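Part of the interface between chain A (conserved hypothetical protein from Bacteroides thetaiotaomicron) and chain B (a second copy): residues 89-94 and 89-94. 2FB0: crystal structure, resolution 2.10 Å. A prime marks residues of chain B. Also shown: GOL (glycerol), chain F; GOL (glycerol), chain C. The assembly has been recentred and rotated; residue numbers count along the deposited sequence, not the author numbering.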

ATOM      1  N   LEU A  89      -7.579   4.977  -8.055  1.00 25.31           N
ATOM      2  CA  LEU A  89      -6.157   5.172  -8.271  1.00 25.18           C
ATOM      3  C   LEU A  89      -5.687   6.529  -7.724  1.00 25.17           C
ATOM      4  O   LEU A  89      -6.303   7.571  -7.980  1.00 24.32           O
ATOM      5  N   GLU A  90      -4.608   6.501  -6.947  1.00 24.44           N
ATOM      6  CA  GLU A  90      -3.957   7.721  -6.478  1.00 24.85           C
ATOM      7  C   GLU A  90      -2.499   7.698  -6.949  1.00 24.86           C
ATOM      8  O   GLU A  90      -1.820   6.669  -6.844  1.00 23.72           O
ATOM      9  N   LYS A  91      -2.050   8.834  -7.474  1.00 24.95           N
ATOM     10  CA  LYS A  91      -0.735   8.991  -8.076  1.00 25.81           C
ATOM     11  C   LYS A  91       0.092  10.046  -7.334  1.00 25.52           C
ATOM     12  O   LYS A  91      -0.421  11.104  -6.980  1.00 24.82           O
ATOM     13  N   PHE A  92       1.371   9.744  -7.101  1.00 25.40           N
ATOM     14  CA  PHE A  92       2.295  10.653  -6.409  1.00 25.44           C
ATOM     15  C   PHE A  92       3.651  10.633  -7.125  1.00 26.69           C
ATOM     16  O   PHE A  92       4.044   9.616  -7.693  1.00 25.36           O
ATOM     17  N   GLU A  93       4.347  11.762  -7.114  1.00 28.42           N
ATOM     18  CA  GLU A  93       5.700  11.822  -7.664  1.00 30.46           C
ATOM     19  C   GLU A  93       6.721  11.789  -6.538  1.00 30.22           C
ATOM     20  O   GLU A  93       6.494  12.359  -5.463  1.00 29.69           O
ATOM     21  N   PHE A  94       7.833  11.103  -6.790  1.00 30.05           N
ATOM     22  CA  PHE A  94       8.982  11.146  -5.900  1.00 30.21           C
ATOM     23  C   PHE A  94       9.572  12.550  -5.973  1.00 30.50           C
ATOM     24  O   PHE A  94      10.289  13.001  -5.084  1.00 30.91           O
ATOM     25  OXT PHE A  94       9.317  13.269  -6.936  1.00 30.57           O
TER
ATOM     26  N   LEU B  89      10.254   3.557   5.414  1.00 25.31           N
ATOM     27  CA  LEU B  89       9.203   4.547   5.263  1.00 25.18           C
ATOM     28  C   LEU B  89       9.434   5.426   4.024  1.00 25.17           C
ATOM     29  O   LEU B  89      10.537   5.939   3.799  1.00 24.32           O
ATOM     30  N   GLU B  90       8.391   5.571   3.210  1.00 24.44           N
ATOM     31  CA  GLU B  90       8.411   6.493   2.078  1.00 24.85           C
ATOM     32  C   GLU B  90       7.258   7.486   2.249  1.00 24.86           C
ATOM     33  O   GLU B  90       6.133   7.095   2.584  1.00 23.72           O
ATOM     34  N   LYS B  91       7.565   8.761   2.028  1.00 24.95           N
ATOM     35  CA  LYS B  91       6.646   9.870   2.239  1.00 25.81           C
ATOM     36  C   LYS B  91       6.389  10.632   0.934  1.00 25.52           C
ATOM     37  O   LYS B  91       7.315  10.893   0.172  1.00 24.82           O
ATOM     38  N   PHE B  92       5.123  10.979   0.687  1.00 25.40           N
ATOM     39  CA  PHE B  92       4.716  11.719  -0.516  1.00 25.44           C
ATOM     40  C   PHE B  92       3.689  12.788  -0.124  1.00 26.69           C
ATOM     41  O   PHE B  92       2.919  12.602   0.816  1.00 25.36           O
ATOM     42  N   GLU B  93       3.698  13.910  -0.832  1.00 28.42           N
ATOM     43  CA  GLU B  93       2.689  14.946  -0.621  1.00 30.46           C
ATOM     44  C   GLU B  93       1.635  14.876  -1.715  1.00 30.22           C
ATOM     45  O   GLU B  93       1.949  14.584  -2.877  1.00 29.69           O
ATOM     46  N   PHE B  94       0.387  15.127  -1.329  1.00 30.05           N
ATOM     47  CA  PHE B  94      -0.694  15.297  -2.285  1.00 30.21           C
ATOM     48  C   PHE B  94      -0.438  16.593  -3.048  1.00 30.50           C
ATOM     49  O   PHE B  94      -0.946  16.813  -4.144  1.00 30.91           O
ATOM     50  OXT PHE B  94       0.309  17.444  -2.570  1.00 30.57           O
TER

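Where does the contact begin along chain A? Leu89 (chi1 t, chi2 t) lies out of reach of the other stretch, and the first side chain to take part is Glu90, whose CA-to-CB bond points toward the other stretch. With chi1 m and chi2 t, it brings OE2 to 4.1 Å from CE2 of Phe94′, near the plane of that ring and at its edge. A carboxylate oxygen suits this position, because the rim of an aromatic ring carries a slight positive charge. OE1 of Glu90 is hydrogen-bonded elsewhere in the structure. Lys91 then turns its long side chain (chi1 t) out of reach, as expected in a strand, where successive side chains alternate.

What fills the centre? The CA-to-CB bond of Phe92, which is buried, points toward the other stretch, where it meets Phe92′, and the two strands cross here at 102°, with the Phe92 and Phe92′ CA atoms 6.5 Å apart. The two-fold axis makes the encounter reciprocal: CB of Phe92 lies 3.8 Å from CB of Phe92′. Chi1 is m and chi2 is near 91°; the two rings lie oblique to each other, their centroids 6.0 Å apart and their planes at 35°. The better-defined aromatic contact is with Phe94′: the edge of Phe92 meets the face of that ring, with planes at 83° and CE2 of Phe92 3.7 Å from CE1 of Phe94′. CD2 of Phe92 also comes within 3.8 Å of the backbone O of Glu93′, again at the ring edge.

How do the chains meet beyond the central pair? The CA-to-CB bond of Glu93 (chi1 m, chi2 t) points away from the other stretch, and the polar links here run through its backbone N and O. No direct hydrogen bond links the stretches; two waters bridge them instead. Water 1 accepts from Glu93 N and donates to Glu93′ O, while water 2 accepts from Glu93′ N and donates to Glu93 O, each bond 3.0 Å long. Phe94 (chi1 m, chi2 71°) leaves its backbone sideways, but its ring end comes nearer, offering a face to the edge of Phe92′ and its own edge to OE2 of Glu90′, 4.1 Å from CE2 of Phe94.

What do the glycerols add? Each, probably from the crystallisation liquor, touches both copies. The chain F molecule accepts a hydrogen bond from Lys91 N at O3 (2.8 Å) and gives a weak one from O1 to Phe94′ O (3.3 Å), with its O2 3.6 Å from CE2 of Phe92. The chain C glycerol repeats this arrangement with Lys91′, Phe94 and Phe92′.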

ATOM      1  CB  LEU A  89      -5.839   5.015  -9.762  1.00 25.59           C
ATOM      2  CG  LEU A  89      -4.405   5.258 -10.249  1.00 25.08           C
ATOM      3  CD1 LEU A  89      -4.199   4.502 -11.543  1.00 27.59           C
ATOM      4  CD2 LEU A  89      -4.162   6.743 -10.448  1.00 25.26           C
ATOM      5  CB  GLU A  90      -4.043   7.861  -4.954  1.00 25.00           C
ATOM      6  CG  GLU A  90      -5.479   7.803  -4.406  1.00 26.06           C
ATOM      7  CD  GLU A  90      -5.591   8.209  -2.947  1.00 27.00           C
ATOM      8  OE1 GLU A  90      -4.795   7.750  -2.099  1.00 27.27           O
ATOM      9  OE2 GLU A  90      -6.501   9.002  -2.643  1.00 30.79           O
ATOM     10  CB  LYS A  91      -0.895   9.378  -9.554  1.00 26.45           C
ATOM     11  CG  LYS A  91       0.382   9.914 -10.232  1.00 29.55           C
ATOM     12  CD  LYS A  91       0.387   9.638 -11.748  1.00 35.28           C
ATOM     13  CE  LYS A  91      -0.713  10.372 -12.504  1.00 38.60           C
ATOM     14  NZ  LYS A  91      -0.821   9.872 -13.930  1.00 41.25           N
ATOM     15  CB  PHE A  92       2.499  10.215  -4.952  1.00 25.09           C
ATOM     16  CG  PHE A  92       1.218  10.030  -4.177  1.00 24.09           C
ATOM     17  CD1 PHE A  92       0.586   8.787  -4.136  1.00 22.60           C
ATOM     18  CD2 PHE A  92       0.649  11.102  -3.479  1.00 23.49           C
ATOM     19  CE1 PHE A  92      -0.606   8.609  -3.413  1.00 22.50           C
ATOM     20  CE2 PHE A  92      -0.546  10.931  -2.763  1.00 23.83           C
ATOM     21  CZ  PHE A  92      -1.165   9.678  -2.735  1.00 22.75           C
ATOM     22  CB  GLU A  93       5.909  13.090  -8.496  1.00 31.43           C
ATOM     23  CG  GLU A  93       5.183  13.079  -9.836  1.00 36.72           C
ATOM     24  CD  GLU A  93       5.700  14.130 -10.806  1.00 43.56           C
ATOM     25  OE1 GLU A  93       6.785  14.714 -10.560  1.00 47.07           O
ATOM     26  OE2 GLU A  93       5.020  14.370 -11.831  1.00 46.53           O
ATOM     27  CB  PHE A  94      10.027  10.105  -6.318  1.00 29.83           C
ATOM     28  CG  PHE A  94       9.725   8.709  -5.832  1.00 29.50           C
ATOM     29  CD1 PHE A  94       8.675   7.975  -6.378  1.00 27.41           C
ATOM     30  CD2 PHE A  94      10.492   8.133  -4.825  1.00 29.71           C
ATOM     31  CE1 PHE A  94       8.391   6.683  -5.931  1.00 27.71           C
ATOM     32  CE2 PHE A  94      10.215   6.842  -4.369  1.00 29.92           C
ATOM     33  CZ  PHE A  94       9.156   6.118  -4.932  1.00 28.49           C
TER
ATOM     34  CB  LEU B  89       9.097   5.381   6.544  1.00 25.59           C
ATOM     35  CG  LEU B  89       8.106   6.551   6.594  1.00 25.08           C
ATOM     36  CD1 LEU B  89       7.746   6.819   8.039  1.00 27.59           C
ATOM     37  CD2 LEU B  89       8.714   7.783   5.952  1.00 25.26           C
ATOM     38  CB  GLU B  90       8.310   5.752   0.740  1.00 25.00           C
ATOM     39  CG  GLU B  90       9.390   4.675   0.543  1.00 26.06           C
ATOM     40  CD  GLU B  90       9.459   4.135  -0.873  1.00 27.00           C
ATOM     41  OE1 GLU B  90       8.415   3.802  -1.477  1.00 27.27           O
ATOM     42  OE2 GLU B  90      10.586   4.034  -1.392  1.00 30.79           O
ATOM     43  CB  LYS B  91       7.223  10.814   3.304  1.00 26.45           C
ATOM     44  CG  LYS B  91       6.548  12.198   3.388  1.00 29.55           C
ATOM     45  CD  LYS B  91       6.645  12.800   4.804  1.00 35.28           C
ATOM     46  CE  LYS B  91       8.072  13.109   5.237  1.00 38.60           C
ATOM     47  NZ  LYS B  91       8.131  13.454   6.710  1.00 41.25           N
ATOM     48  CB  PHE B  92       4.079  10.774  -1.545  1.00 25.09           C
ATOM     49  CG  PHE B  92       4.927   9.576  -1.891  1.00 24.09           C
ATOM     50  CD1 PHE B  92       4.795   8.383  -1.179  1.00 22.60           C
ATOM     51  CD2 PHE B  92       5.851   9.638  -2.940  1.00 23.49           C
ATOM     52  CE1 PHE B  92       5.580   7.263  -1.499  1.00 22.50           C
ATOM     53  CE2 PHE B  92       6.643   8.524  -3.259  1.00 23.83           C
ATOM     54  CZ  PHE B  92       6.498   7.339  -2.532  1.00 22.75           C
ATOM     55  CB  GLU B  93       3.315  16.342  -0.614  1.00 31.43           C
ATOM     56  CG  GLU B  93       4.134  16.648   0.635  1.00 36.72           C
ATOM     57  CD  GLU B  93       4.411  18.133   0.821  1.00 43.56           C
ATOM     58  OE1 GLU B  93       3.771  18.968   0.135  1.00 47.07           O
ATOM     59  OE2 GLU B  93       5.272  18.469   1.667  1.00 46.53           O
ATOM     60  CB  PHE B  94      -2.047  15.360  -1.564  1.00 29.83           C
ATOM     61  CG  PHE B  94      -2.606  14.007  -1.199  1.00 29.50           C
ATOM     62  CD1 PHE B  94      -2.025  13.244  -0.189  1.00 27.41           C
ATOM     63  CD2 PHE B  94      -3.712  13.499  -1.871  1.00 29.71           C
ATOM     64  CE1 PHE B  94      -2.538  11.991   0.151  1.00 27.71           C
ATOM     65  CE2 PHE B  94      -4.233  12.246  -1.539  1.00 29.92           C
ATOM     66  CZ  PHE B  94      -3.637  11.493  -0.519  1.00 28.49           C
TER
HETATM   67  C1  GOL F 804      -3.379  13.604  -6.139  1.00 60.40           C
HETATM   68  O1  GOL F 804      -2.128  14.122  -5.741  1.00 60.30           O
HETATM   69  C2  GOL F 804      -3.329  12.080  -6.135  1.00 59.55           C
HETATM   70  O2  GOL F 804      -3.459  11.612  -4.817  1.00 60.30           O
HETATM   71  C3  GOL F 804      -4.474  11.512  -6.967  1.00 59.32           C
HETATM   72  O3  GOL F 804      -3.955  10.786  -8.059  1.00 57.33           O
HETATM   73  C1  GOL C 804      10.962  10.592  -1.350  1.00 60.40           C
HETATM   74  O1  GOL C 804      10.124  11.392  -2.156  1.00 60.30           O
HETATM   75  C2  GOL C 804      10.119   9.587  -0.571  1.00 59.55           C
HETATM   76  O2  GOL C 804       9.769   8.520  -1.414  1.00 60.30           O
HETATM   77  C3  GOL C 804      10.913   9.034   0.608  1.00 59.32           C
HETATM   78  O3  GOL C 804      10.276   9.383   1.816  1.00 57.33           O
HETATM   79  O   HOH W   1       3.124  13.986  -5.540  1.00 41.40           O
HETATM   80  O   HOH W   2       5.631  13.953  -3.108  1.00 41.40           O